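Local coordinates for hypothetical protein Atu2299 (Agrobacterium tumefaciens, PDB 2HLY), which is of unknown function but belongs to a family grouped with the papain-like cysteine peptidases of clan CA, so a peptidase-like fold is likely, at residues T11-I16 against I99-P104; I20-I25 against V196-E201; Y50-V55 against V92-W97; L60-L65 against A129-L134. One frame throughout, in Å; residues are numbered along the deposited sequence.

Interaction 1: T11-I16 against I99-P104; sequences TDYFRI and IDFMAP
The contact is a helix-on-sheet junction in the buried core, where Tyr13 of helix 10-24 reaches across to the turn that follows strand 97-100. Tyr13 carries most of it. Its CG is anti to the backbone N (chi1 168°), and at the far end of the ring OH gives its proton to Asp100 O at 2.6 Å, tilted 30° from the carbonyl plane. Ala103 N closes a type I turn on the same oxygen from the opposite face of that plane, 3.1 Å from Asp100 O, so the buried carbonyl is gripped twice. Tyr13 OH in turn also bonds to Phe120 N on the neighbouring strand. Around the phenol, Ile99 CG2 sits at the ring edge, 3.7 Å from Tyr13 CE1, while Pro104 meets the ring tip to tip, its CD 3.4 Å from Tyr13 OH. The side chain of Asp100 points the other way: OD1 accepts from Met102 N in an Asx turn, and OD2 bonds His89 NE2. A His and an Asp paired on adjacent strands recall the His-Asn or His-Asp pair of clan CA cysteine peptidases, although no activity is established here. Phe101 packs beside Tyr13. Its ring is near parallel to that of Tyr13 but slid away, with centroids 5.3 Å apart and planes at 23°, so the two barely overlap. Ile16 CG2 lies over one face of the Phe101 ring in a CH-pi contact, 3.6 Å from Phe101 CD1, and Ile99 CG2 stands over the centre of the opposite face.

Interaction 2: I20-I25 against V196-E201; sequences INSLLI and VPLTGE
Asn21 makes the first touch: its ND2 donates to Thr199 OG1 at 3.1 Å, with the hydroxyl lying close to the amide plane and the two side chains crossing at about a right angle. Ser22 follows and does most of the work. Its CB points at the 196-201 chain, and with OG beside the backbone N (chi1 -60°) the hydroxyl oxygen takes the N-H of Thr199 at 2.8 Å in a fairly straight bond of 161°. Ser22 OG also bonds back to Arg18 O, one turn earlier in the helix. The backbone of Ser22 joins in through a water that donates both to Ser22 O, at 2.9 Å, and to Pro197 O, at 2.7 Å. Here the last turns of helix 10-24 pack against the chain as it leaves the second strand of the two-stranded sheet 183-187/193-197. Arg18 NH1 holds the same chain further on through Thr199 O and Glu201 O. Val196 CG1 packs against the helix backbone, 3.4 Å from Ser22 O, and Leu23, whose side chain packs on helix 160-172, brings CD2 to within 4.3 Å of Val196 CG1. At the exposed margin, Ile25 CG2 meets Thr199 CG2 at 4.3 Å.

Interaction 3: Y50-V55 against V92-W97; sequences YKVKAV and VEADGW
Val52 has CG1 anti to its carbonyl carbon (chi1 -66°), which sets this methyl 3.6 Å from OD2 of Asp95, the two side chains crossing at about a right angle. In Val92, CG1 is anti to the backbone N and comes to rest 4.1 Å from Ala54 CB. The segments run antiparallel, with Val55 and Glu93 a hydrogen-bonded pair: Val55 N donates to Glu93 O at 2.9 Å (163°), and Glu93 N returns a bond of the same length to Val55 O (174°). On the buried face the methyls of Ala54 and Ala94 meet at 3.7 Å between their CB atoms, and helix 31-50 covers them with Leu46. The other face carries Val55 and Glu93, whose side chain, extended beyond CG, has OE1 in a salt bridge with Lys57 and OE2 bonded to Trp91 NE1. This is the edge of the four-stranded antiparallel sheet, where strand 54-58 pairs with the first arm of the hairpin 89-94/97-100. The hairpin turns through Asp95 and Gly96 in a type I' turn, both with positive phi, closed by bonds both ways between Ala94 and Trp97. There the two segments part, and a water fills in: it donates to Lys53 O at 2.6 Å and accepts from Asp95 N at 2.9 Å. Pairing therefore passes from direct backbone bonds at Val55 to a water bridge at Lys53, which keeps both polar backbone atoms satisfied where the strands are too far apart to bond directly.

Interaction 4: L60-L65 against A129-L134; sequences LAAYNL and ASINDL
The flat amide of Asn64, its CG anti to the backbone N (chi1 176°), has Leu134 O lying in its plane: ND2 donates to Leu134 O at 2.8 Å, almost straight at 173°. Relative to the carbonyl, the donor stands 36° above the plane. OD1 of the same amide accepts from Gly67 N, so both polar ends of the group are bound and its rotation is fixed. The other flat side chain of the strand, Tyr63, leaves on the reverse side, where it packs edge-to-face with Phe120 and bonds Tyr142 through OH. Strand 60-65 is the middle strand of a three-stranded antiparallel sheet, between 68-72 and 140-144, and the 129-134 loop lies on the side to which Leu60, Ala62 and Asn64 point. Ala62 CB is touched by two branches, Leu134 CD1 at 3.6 Å and Ile131 CG2 at 4.0 Å. The Ile131 methyl also reaches Leu60 CD2 at 3.9 Å, those side chains crossing at about a right angle. The loop keeps its shape through a type I turn from Ser130 to Asp133, an ST turn in which Ser130 OG accepts from Asn132 N, and a bond from Ala129 N to Asp133 OD2. The loop is thus held to this side of the strand by aliphatic contacts at Leu60 and Ala62 and by one straight side-chain-to-backbone bond from Asn64.

Overall arrangement
From the N terminus, helix 10-24 enters two contacts in turn: its first half closes the loop to residue 104 in interaction 1, and its end closes the longest loop, to residue 201, in interaction 2. The two loops cross. Interaction 3 is nested inside both, adding strand 54-58 to the sheet that interaction 1 packs against the helix; Ile99 and Val92 link the two contacts by a backbone bond. Interaction 4 starts just after, on strand 60-65, nests within interaction 2, and crosses interactions 1 and 3. It ties the three-stranded sheet to the loop between strands 120-123 and 140-144, on the opposite side of the chain's centre from interaction 2. Tyr63 and Asp100 bring interactions 1 and 4 into touch.

Interaction 1: T11-I16 against I99-P104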
loop_
_atom_site.group_PDB
_atom_site.type_symbol
_atom_site.label_atom_id
_atom_site.label_comp_id
_atom_site.label_asym_id
_atom_site.label_seq_id
_atom_site.Cartn_x
_atom_site.Cartn_y
_atom_site.Cartn_z
ATOM N N THR A 11 -14.496 2.050 2.102
ATOM C CA THR A 11 -14.406 1.751 3.513
ATOM C C THR A 11 -13.537 0.517 3.768
ATOM O O THR A 11 -12.799 0.464 4.757
ATOM C CB THR A 11 -15.806 1.642 4.166
ATOM O OG1 THR A 11 -15.671 1.747 5.591
ATOM C CG2 THR A 11 -16.525 0.356 3.751
ATOM N N ASP A 12 -13.600 -0.448 2.852
ATOM C CA ASP A 12 -12.824 -1.690 2.976
ATOM C C ASP A 12 -11.345 -1.459 2.636
ATOM O O ASP A 12 -10.444 -2.060 3.234
ATOM C CB ASP A 12 -13.459 -2.783 2.115
ATOM C CG ASP A 12 -14.805 -3.243 2.676
ATOM O OD1 ASP A 12 -14.933 -3.295 3.920
ATOM O OD2 ASP A 12 -15.727 -3.550 1.884
ATOM N N TYR A 13 -11.102 -0.578 1.681
ATOM C CA TYR A 13 -9.736 -0.137 1.411
ATOM C C TYR A 13 -9.122 0.426 2.692
ATOM O O TYR A 13 -7.983 0.107 3.042
ATOM C CB TYR A 13 -9.749 0.921 0.316
ATOM C CG TYR A 13 -8.431 1.662 0.132
ATOM C CD1 TYR A 13 -7.530 1.303 -0.882
ATOM C CD2 TYR A 13 -8.110 2.750 0.940
ATOM C CE1 TYR A 13 -6.329 2.001 -1.065
ATOM C CE2 TYR A 13 -6.916 3.446 0.770
ATOM C CZ TYR A 13 -6.045 3.084 -0.245
ATOM O OH TYR A 13 -4.897 3.832 -0.404
ATOM N N PHE A 14 -9.861 1.288 3.394
ATOM C CA PHE A 14 -9.342 1.829 4.639
ATOM C C PHE A 14 -9.146 0.755 5.712
ATOM O O PHE A 14 -8.188 0.821 6.469
ATOM C CB PHE A 14 -10.215 2.983 5.140
ATOM C CG PHE A 14 -10.074 4.250 4.337
ATOM C CD1 PHE A 14 -8.818 4.723 3.947
ATOM C CD2 PHE A 14 -11.211 4.989 3.978
ATOM C CE1 PHE A 14 -8.696 5.920 3.220
ATOM C CE2 PHE A 14 -11.089 6.175 3.249
ATOM C CZ PHE A 14 -9.834 6.633 2.870
ATOM N N ARG A 15 -10.050 -0.224 5.787
ATOM C CA ARG A 15 -9.853 -1.363 6.717
ATOM C C ARG A 15 -8.514 -2.045 6.439
ATOM O O ARG A 15 -7.759 -2.383 7.372
ATOM C CB ARG A 15 -10.982 -2.379 6.566
ATOM C CG ARG A 15 -12.295 -1.881 7.174
ATOM C CD ARG A 15 -13.372 -2.973 7.110
ATOM N NE ARG A 15 -14.544 -2.558 7.878
ATOM C CZ ARG A 15 -15.317 -3.380 8.590
ATOM N NH1 ARG A 15 -15.070 -4.687 8.629
ATOM N NH2 ARG A 15 -16.345 -2.883 9.260
ATOM N N ILE A 16 -8.208 -2.237 5.159
ATOM C CA ILE A 16 -6.968 -2.928 4.766
ATOM C C ILE A 16 -5.749 -2.099 5.168
ATOM O O ILE A 16 -4.810 -2.600 5.797
ATOM C CB ILE A 16 -6.949 -3.269 3.253
ATOM C CG1 ILE A 16 -8.035 -4.311 2.950
ATOM C CG2 ILE A 16 -5.565 -3.783 2.827
ATOM C CD1 ILE A 16 -8.317 -4.529 1.449
ATOM N N ILE A 99 -3.875 -0.029 -7.163
ATOM C CA ILE A 99 -4.214 0.254 -5.787
ATOM C C ILE A 99 -2.930 0.488 -5.000
ATOM O O ILE A 99 -2.003 -0.324 -5.053
ATOM C CB ILE A 99 -5.031 -0.894 -5.153
ATOM C CG1 ILE A 99 -6.236 -1.222 -6.052
ATOM C CG2 ILE A 99 -5.526 -0.461 -3.775
ATOM C CD1 ILE A 99 -7.056 -2.416 -5.640
ATOM N N ASP A 100 -2.880 1.610 -4.287
ATOM C CA ASP A 100 -1.727 1.875 -3.432
ATOM C C ASP A 100 -2.246 1.960 -2.007
ATOM O O ASP A 100 -2.754 3.002 -1.578
ATOM C CB ASP A 100 -1.006 3.162 -3.857
ATOM C CG ASP A 100 0.343 3.308 -3.199
ATOM O OD1 ASP A 100 0.517 2.772 -2.076
ATOM O OD2 ASP A 100 1.237 3.939 -3.817
ATOM N N PHE A 101 -2.136 0.855 -1.278
ATOM C CA PHE A 101 -2.651 0.829 0.096
ATOM C C PHE A 101 -1.858 1.713 1.057
ATOM O O PHE A 101 -2.316 1.935 2.175
ATOM C CB PHE A 101 -2.694 -0.604 0.639
ATOM C CG PHE A 101 -3.718 -1.455 -0.024
ATOM C CD1 PHE A 101 -5.059 -1.288 0.281
ATOM C CD2 PHE A 101 -3.344 -2.454 -0.925
ATOM C CE1 PHE A 101 -6.031 -2.092 -0.341
ATOM C CE2 PHE A 101 -4.315 -3.260 -1.540
ATOM C CZ PHE A 101 -5.651 -3.088 -1.227
ATOM N N MET A 102 -0.680 2.192 0.636
ATOM C CA MET A 102 0.120 3.070 1.478
ATOM C C MET A 102 -0.382 4.512 1.433
ATOM O O MET A 102 0.054 5.332 2.230
ATOM C CB MET A 102 1.600 3.042 1.055
ATOM C CG MET A 102 2.519 3.713 2.062
ATOM S SD MET A 102 4.212 3.490 1.521
ATOM C CE MET A 102 5.051 4.744 2.524
ATOM N N ALA A 103 -1.268 4.831 0.482
ATOM C CA ALA A 103 -1.585 6.236 0.230
ATOM C C ALA A 103 -1.983 7.041 1.482
ATOM O O ALA A 103 -1.583 8.214 1.610
ATOM C CB ALA A 103 -2.631 6.387 -0.901
ATOM N N PRO A 104 -2.786 6.450 2.401
ATOM C CA PRO A 104 -3.124 7.233 3.620
ATOM C C PRO A 104 -1.907 7.655 4.463
ATOM O O PRO A 104 -2.027 8.575 5.291
ATOM C CB PRO A 104 -4.063 6.289 4.400
ATOM C CG PRO A 104 -4.663 5.391 3.316
ATOM C CD PRO A 104 -3.489 5.151 2.383
#

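Interaction 2: I20-I25 against V196-E201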
loop_
_atom_site.group_PDB
_atom_site.type_symbol
_atom_site.label_atom_id
_atom_site.label_comp_id
_atom_site.label_asym_id
_atom_site.label_seq_id
_atom_site.Cartn_x
_atom_site.Cartn_y
_atom_site.Cartn_z
ATOM N N ILE A 20 -2.865 -3.315 8.018
ATOM C CA ILE A 20 -1.450 -3.427 7.690
ATOM C C ILE A 20 -0.645 -2.422 8.511
ATOM O O ILE A 20 0.422 -2.750 9.060
ATOM C CB ILE A 20 -1.204 -3.225 6.179
ATOM C CG1 ILE A 20 -2.005 -4.252 5.374
ATOM C CG2 ILE A 20 0.308 -3.265 5.882
ATOM C CD1 ILE A 20 -2.036 -3.994 3.870
ATOM N N ASN A 21 -1.164 -1.197 8.616
ATOM C CA ASN A 21 -0.483 -0.165 9.396
ATOM C C ASN A 21 -0.312 -0.596 10.846
ATOM O O ASN A 21 0.732 -0.369 11.466
ATOM C CB ASN A 21 -1.276 1.130 9.363
ATOM C CG ASN A 21 -0.495 2.289 9.913
ATOM O OD1 ASN A 21 0.640 2.543 9.483
ATOM N ND2 ASN A 21 -1.073 2.980 10.890
ATOM N N SER A 22 -1.345 -1.225 11.384
ATOM C CA SER A 22 -1.336 -1.653 12.782
ATOM C C SER A 22 -0.265 -2.714 13.041
ATOM O O SER A 22 0.381 -2.714 14.097
ATOM C CB SER A 22 -2.713 -2.186 13.173
ATOM O OG SER A 22 -3.705 -1.179 13.009
ATOM N N LEU A 23 -0.071 -3.598 12.068
ATOM C CA LEU A 23 0.931 -4.659 12.172
ATOM C C LEU A 23 2.363 -4.140 11.961
ATOM O O LEU A 23 3.332 -4.701 12.506
ATOM C CB LEU A 23 0.613 -5.766 11.158
ATOM C CG LEU A 23 -0.611 -6.614 11.503
ATOM C CD1 LEU A 23 -1.069 -7.450 10.318
ATOM C CD2 LEU A 23 -0.284 -7.518 12.705
ATOM N N LEU A 24 2.494 -3.075 11.197
ATOM C CA LEU A 24 3.790 -2.531 10.841
ATOM C C LEU A 24 4.342 -1.535 11.795
ATOM O O LEU A 24 5.488 -1.287 11.804
ATOM C CB LEU A 24 3.674 -1.782 9.573
ATOM C CG LEU A 24 3.764 -2.642 8.377
ATOM C CD1 LEU A 24 4.946 -3.567 8.492
ATOM C CD2 LEU A 24 2.554 -3.384 8.202
ATOM N N ILE A 25 3.461 -0.864 12.489
ATOM C CA ILE A 25 3.850 0.370 13.189
ATOM C C ILE A 25 5.045 0.173 14.147
ATOM O O ILE A 25 5.938 1.027 14.212
ATOM C CB ILE A 25 2.622 1.102 13.835
ATOM C CG1 ILE A 25 2.995 2.523 14.291
ATOM C CG2 ILE A 25 2.026 0.294 14.965
ATOM C CD1 ILE A 25 3.552 3.408 13.181
ATOM N N VAL A 196 -1.718 -6.527 19.637
ATOM C CA VAL A 196 -1.573 -5.522 18.588
ATOM C C VAL A 196 -2.933 -4.822 18.401
ATOM O O VAL A 196 -3.892 -5.456 17.991
ATOM C CB VAL A 196 -1.070 -6.148 17.258
ATOM C CG1 VAL A 196 -0.834 -5.070 16.213
ATOM C CG2 VAL A 196 0.231 -6.933 17.477
ATOM N N PRO A 197 -3.022 -3.524 18.751
ATOM C CA PRO A 197 -4.277 -2.809 18.562
ATOM C C PRO A 197 -4.404 -2.208 17.173
ATOM O O PRO A 197 -3.396 -1.898 16.536
ATOM C CB PRO A 197 -4.163 -1.660 19.564
ATOM C CG PRO A 197 -2.719 -1.364 19.617
ATOM C CD PRO A 197 -1.986 -2.659 19.351
ATOM N N LEU A 198 -5.634 -2.022 16.713
ATOM C CA LEU A 198 -5.828 -1.241 15.494
ATOM C C LEU A 198 -5.416 0.202 15.752
ATOM O O LEU A 198 -5.746 0.766 16.802
ATOM C CB LEU A 198 -7.293 -1.289 15.064
ATOM C CG LEU A 198 -7.811 -2.565 14.398
ATOM C CD1 LEU A 198 -9.343 -2.529 14.293
ATOM C CD2 LEU A 198 -7.172 -2.801 13.026
ATOM N N THR A 199 -4.672 0.793 14.823
ATOM C CA THR A 199 -4.315 2.213 14.932
ATOM C C THR A 199 -5.576 3.083 14.755
ATOM O O THR A 199 -6.609 2.606 14.278
ATOM C CB THR A 199 -3.193 2.614 13.936
ATOM O OG1 THR A 199 -3.603 2.295 12.607
ATOM C CG2 THR A 199 -1.891 1.853 14.260
ATOM N N GLY A 200 -5.490 4.358 15.134
ATOM C CA GLY A 200 -6.704 5.149 15.368
ATOM C C GLY A 200 -6.968 6.415 14.571
ATOM O O GLY A 200 -7.706 7.278 15.032
ATOM N N GLU A 201 -6.398 6.534 13.370
ATOM C CA GLU A 201 -6.646 7.726 12.536
ATOM C C GLU A 201 -8.047 7.668 11.920
ATOM O O GLU A 201 -8.535 6.590 11.583
ATOM C CB GLU A 201 -5.581 7.853 11.429
ATOM C CG GLU A 201 -5.558 9.210 10.680
ATOM C CD GLU A 201 -4.463 9.278 9.595
ATOM O OE1 GLU A 201 -3.766 8.257 9.376
ATOM O OE2 GLU A 201 -4.297 10.344 8.958
HETATM O O HOH W 1 -0.718 -1.375 16.361
#

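Interaction 3: Y50-V55 against V92-W97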
loop_
_atom_site.group_PDB
_atom_site.type_symbol
_atom_site.label_atom_id
_atom_site.label_comp_id
_atom_site.label_asym_id
_atom_site.label_seq_id
_atom_site.Cartn_x
_atom_site.Cartn_y
_atom_site.Cartn_z
ATOM N N TYR A 50 -11.120 -11.410 -2.062
ATOM C CA TYR A 50 -11.806 -10.912 -3.270
ATOM C C TYR A 50 -11.630 -11.826 -4.478
ATOM O O TYR A 50 -12.288 -11.632 -5.511
ATOM C CB TYR A 50 -11.332 -9.487 -3.618
ATOM C CG TYR A 50 -11.767 -8.453 -2.617
ATOM C CD1 TYR A 50 -12.875 -7.641 -2.869
ATOM C CD2 TYR A 50 -11.091 -8.293 -1.403
ATOM C CE1 TYR A 50 -13.309 -6.696 -1.941
ATOM C CE2 TYR A 50 -11.499 -7.354 -0.486
ATOM C CZ TYR A 50 -12.611 -6.546 -0.754
ATOM O OH TYR A 50 -13.014 -5.617 0.179
ATOM N N LYS A 51 -10.745 -12.819 -4.344
ATOM C CA LYS A 51 -10.567 -13.872 -5.354
ATOM C C LYS A 51 -10.174 -13.286 -6.690
ATOM O O LYS A 51 -10.642 -13.728 -7.741
ATOM C CB LYS A 51 -11.841 -14.719 -5.515
ATOM C CG LYS A 51 -12.472 -15.144 -4.207
ATOM C CD LYS A 51 -11.553 -16.025 -3.400
ATOM C CE LYS A 51 -11.694 -17.485 -3.814
ATOM N NZ LYS A 51 -10.778 -18.341 -3.021
ATOM N N VAL A 52 -9.332 -12.267 -6.641
ATOM C CA VAL A 52 -8.780 -11.696 -7.856
ATOM C C VAL A 52 -7.290 -11.951 -7.875
ATOM O O VAL A 52 -6.664 -12.131 -6.835
ATOM C CB VAL A 52 -9.063 -10.182 -7.944
ATOM C CG1 VAL A 52 -10.569 -9.935 -8.101
ATOM C CG2 VAL A 52 -8.524 -9.460 -6.701
ATOM N N LYS A 53 -6.714 -11.982 -9.068
ATOM C CA LYS A 53 -5.271 -11.988 -9.151
ATOM C C LYS A 53 -4.867 -10.577 -8.760
ATOM O O LYS A 53 -5.453 -9.580 -9.215
ATOM C CB LYS A 53 -4.781 -12.382 -10.546
ATOM C CG LYS A 53 -4.627 -13.892 -10.731
ATOM C CD LYS A 53 -5.966 -14.603 -10.883
ATOM C CE LYS A 53 -5.777 -16.043 -11.362
ATOM N NZ LYS A 53 -5.411 -16.976 -10.248
ATOM N N ALA A 54 -3.964 -10.502 -7.805
ATOM C CA ALA A 54 -3.445 -9.219 -7.350
ATOM C C ALA A 54 -1.952 -9.409 -7.289
ATOM O O ALA A 54 -1.461 -10.364 -6.675
ATOM C CB ALA A 54 -3.992 -8.886 -5.978
ATOM N N VAL A 55 -1.232 -8.510 -7.943
ATOM C CA VAL A 55 0.212 -8.661 -8.109
ATOM C C VAL A 55 0.884 -7.410 -7.545
ATOM O O VAL A 55 0.587 -6.308 -7.990
ATOM C CB VAL A 55 0.592 -8.817 -9.614
ATOM C CG1 VAL A 55 2.093 -9.013 -9.785
ATOM C CG2 VAL A 55 -0.174 -10.001 -10.258
ATOM N N VAL A 92 0.001 -2.149 -6.034
ATOM C CA VAL A 92 -0.673 -3.393 -6.399
ATOM C C VAL A 92 -1.406 -3.185 -7.714
ATOM O O VAL A 92 -1.974 -2.112 -7.945
ATOM C CB VAL A 92 -1.687 -3.811 -5.312
ATOM C CG1 VAL A 92 -2.417 -5.084 -5.722
ATOM C CG2 VAL A 92 -0.949 -4.060 -4.016
ATOM N N GLU A 93 -1.359 -4.204 -8.578
ATOM C CA GLU A 93 -2.163 -4.238 -9.791
ATOM C C GLU A 93 -3.102 -5.424 -9.654
ATOM O O GLU A 93 -2.655 -6.555 -9.476
ATOM C CB GLU A 93 -1.259 -4.361 -11.008
ATOM C CG GLU A 93 -0.362 -3.132 -11.124
ATOM C CD GLU A 93 0.407 -3.049 -12.419
ATOM O OE1 GLU A 93 0.238 -3.946 -13.284
ATOM O OE2 GLU A 93 1.188 -2.080 -12.546
ATOM N N ALA A 94 -4.405 -5.159 -9.679
ATOM C CA ALA A 94 -5.374 -6.229 -9.445
ATOM C C ALA A 94 -6.603 -6.032 -10.296
ATOM O O ALA A 94 -7.279 -5.019 -10.162
ATOM C CB ALA A 94 -5.769 -6.269 -7.974
ATOM N N ASP A 95 -6.898 -7.003 -11.161
ATOM C CA ASP A 95 -8.135 -6.968 -11.950
ATOM C C ASP A 95 -8.218 -5.662 -12.750
ATOM O O ASP A 95 -9.318 -5.120 -12.965
ATOM C CB ASP A 95 -9.344 -7.089 -11.004
ATOM C CG ASP A 95 -10.410 -8.048 -11.510
ATOM O OD1 ASP A 95 -10.117 -8.861 -12.412
ATOM O OD2 ASP A 95 -11.543 -7.994 -10.981
ATOM N N GLY A 96 -7.054 -5.160 -13.165
ATOM C CA GLY A 96 -6.946 -3.922 -13.937
ATOM C C GLY A 96 -6.772 -2.664 -13.095
ATOM O O GLY A 96 -6.346 -1.626 -13.622
ATOM N N TRP A 97 -7.062 -2.756 -11.798
ATOM C CA TRP A 97 -6.975 -1.609 -10.890
ATOM C C TRP A 97 -5.560 -1.396 -10.378
ATOM O O TRP A 97 -4.863 -2.366 -10.062
ATOM C CB TRP A 97 -7.917 -1.786 -9.667
ATOM C CG TRP A 97 -9.343 -1.731 -10.057
ATOM C CD1 TRP A 97 -10.126 -2.779 -10.478
ATOM C CD2 TRP A 97 -10.149 -0.556 -10.166
ATOM N NE1 TRP A 97 -11.391 -2.320 -10.799
ATOM C CE2 TRP A 97 -11.424 -0.959 -10.630
ATOM C CE3 TRP A 97 -9.928 0.795 -9.895
ATOM C CZ2 TRP A 97 -12.470 -0.045 -10.841
ATOM C CZ3 TRP A 97 -10.972 1.701 -10.113
ATOM C CH2 TRP A 97 -12.222 1.270 -10.574
HETATM O O HOH W 2 -5.388 -9.399 -11.782
#

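Interaction 4: L60-L65 against A129-L134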
loop_
_atom_site.group_PDB
_atom_site.type_symbol
_atom_site.label_atom_id
_atom_site.label_comp_id
_atom_site.label_asym_id
_atom_site.label_seq_id
_atom_site.Cartn_x
_atom_site.Cartn_y
_atom_site.Cartn_z
ATOM N N LEU A 60 9.437 2.923 -10.264
ATOM C CA LEU A 60 9.253 4.372 -10.165
ATOM C C LEU A 60 7.753 4.670 -10.098
ATOM O O LEU A 60 6.967 4.103 -10.865
ATOM C CB LEU A 60 9.883 5.062 -11.387
ATOM C CG LEU A 60 9.801 6.583 -11.418
ATOM C CD1 LEU A 60 11.035 7.173 -12.100
ATOM C CD2 LEU A 60 8.493 7.070 -12.071
ATOM N N ALA A 61 7.353 5.546 -9.174
ATOM C CA ALA A 61 5.934 5.919 -9.056
ATOM C C ALA A 61 5.817 7.412 -8.799
ATOM O O ALA A 61 6.647 7.994 -8.092
ATOM C CB ALA A 61 5.243 5.140 -7.948
ATOM N N ALA A 62 4.802 8.027 -9.391
ATOM C CA ALA A 62 4.558 9.459 -9.186
ATOM C C ALA A 62 3.070 9.708 -9.148
ATOM O O ALA A 62 2.328 9.070 -9.884
ATOM C CB ALA A 62 5.184 10.267 -10.294
ATOM N N TYR A 63 2.647 10.639 -8.295
ATOM C CA TYR A 63 1.232 10.951 -8.128
ATOM C C TYR A 63 1.037 12.452 -8.082
ATOM O O TYR A 63 1.851 13.154 -7.475
ATOM C CB TYR A 63 0.755 10.438 -6.773
ATOM C CG TYR A 63 0.778 8.949 -6.617
ATOM C CD1 TYR A 63 -0.262 8.178 -7.148
ATOM C CD2 TYR A 63 1.804 8.309 -5.897
ATOM C CE1 TYR A 63 -0.270 6.792 -7.003
ATOM C CE2 TYR A 63 1.804 6.911 -5.749
ATOM C CZ TYR A 63 0.757 6.172 -6.302
ATOM O OH TYR A 63 0.715 4.799 -6.168
ATOM N N ASN A 64 -0.037 12.945 -8.691
ATOM C CA ASN A 64 -0.457 14.304 -8.400
ATOM C C ASN A 64 -1.511 14.205 -7.309
ATOM O O ASN A 64 -2.582 13.653 -7.535
ATOM C CB ASN A 64 -1.030 14.999 -9.644
ATOM C CG ASN A 64 -1.573 16.388 -9.324
ATOM O OD1 ASN A 64 -2.118 16.620 -8.234
ATOM N ND2 ASN A 64 -1.421 17.321 -10.262
ATOM N N LEU A 65 -1.181 14.698 -6.119
ATOM C CA LEU A 65 -2.106 14.648 -5.002
ATOM C C LEU A 65 -2.546 16.063 -4.653
ATOM O O LEU A 65 -1.841 16.787 -3.949
ATOM C CB LEU A 65 -1.467 13.928 -3.810
ATOM C CG LEU A 65 -0.940 12.506 -4.105
ATOM C CD1 LEU A 65 -0.159 11.982 -2.905
ATOM C CD2 LEU A 65 -2.034 11.529 -4.551
ATOM N N ALA A 129 1.133 9.486 -18.984
ATOM C CA ALA A 129 2.171 9.078 -19.929
ATOM C C ALA A 129 3.582 9.112 -19.359
ATOM O O ALA A 129 4.487 8.448 -19.885
ATOM C CB ALA A 129 2.093 9.955 -21.174
ATOM N N SER A 130 3.772 9.913 -18.315
ATOM C CA SER A 130 5.106 10.192 -17.777
ATOM C C SER A 130 4.955 11.044 -16.534
ATOM O O SER A 130 3.858 11.463 -16.184
ATOM C CB SER A 130 5.909 11.005 -18.793
ATOM O OG SER A 130 5.434 12.351 -18.826
ATOM N N ILE A 131 6.086 11.354 -15.905
ATOM C CA ILE A 131 6.075 12.183 -14.702
ATOM C C ILE A 131 5.809 13.646 -15.059
ATOM O O ILE A 131 5.617 14.479 -14.178
ATOM C CB ILE A 131 7.387 12.048 -13.893
ATOM C CG1 ILE A 131 8.609 12.524 -14.699
ATOM C CG2 ILE A 131 7.596 10.612 -13.428
ATOM C CD1 ILE A 131 9.860 12.682 -13.817
ATOM N N ASN A 132 5.808 13.940 -16.360
ATOM C CA ASN A 132 5.510 15.280 -16.867
ATOM C C ASN A 132 4.060 15.454 -17.329
ATOM O O ASN A 132 3.682 16.531 -17.817
ATOM C CB ASN A 132 6.484 15.655 -17.995
ATOM C CG ASN A 132 7.915 15.771 -17.504
ATOM O OD1 ASN A 132 8.844 15.293 -18.155
ATOM N ND2 ASN A 132 8.097 16.382 -16.341
ATOM N N ASP A 133 3.258 14.399 -17.164
ATOM C CA ASP A 133 1.855 14.371 -17.593
ATOM C C ASP A 133 0.940 14.231 -16.358
ATOM O O ASP A 133 -0.071 13.530 -16.403
ATOM C CB ASP A 133 1.647 13.198 -18.576
ATOM C CG ASP A 133 0.229 13.128 -19.155
ATOM O OD1 ASP A 133 -0.403 14.205 -19.311
ATOM O OD2 ASP A 133 -0.243 11.995 -19.449
ATOM N N LEU A 134 1.304 14.882 -15.252
ATOM C CA LEU A 134 0.541 14.739 -14.008
ATOM C C LEU A 134 -0.165 16.043 -13.656
ATOM O O LEU A 134 0.015 16.614 -12.573
ATOM C CB LEU A 134 1.453 14.279 -12.862
ATOM C CG LEU A 134 2.216 12.972 -13.135
ATOM C CD1 LEU A 134 3.256 12.779 -12.039
ATOM C CD2 LEU A 134 1.271 11.785 -13.244
#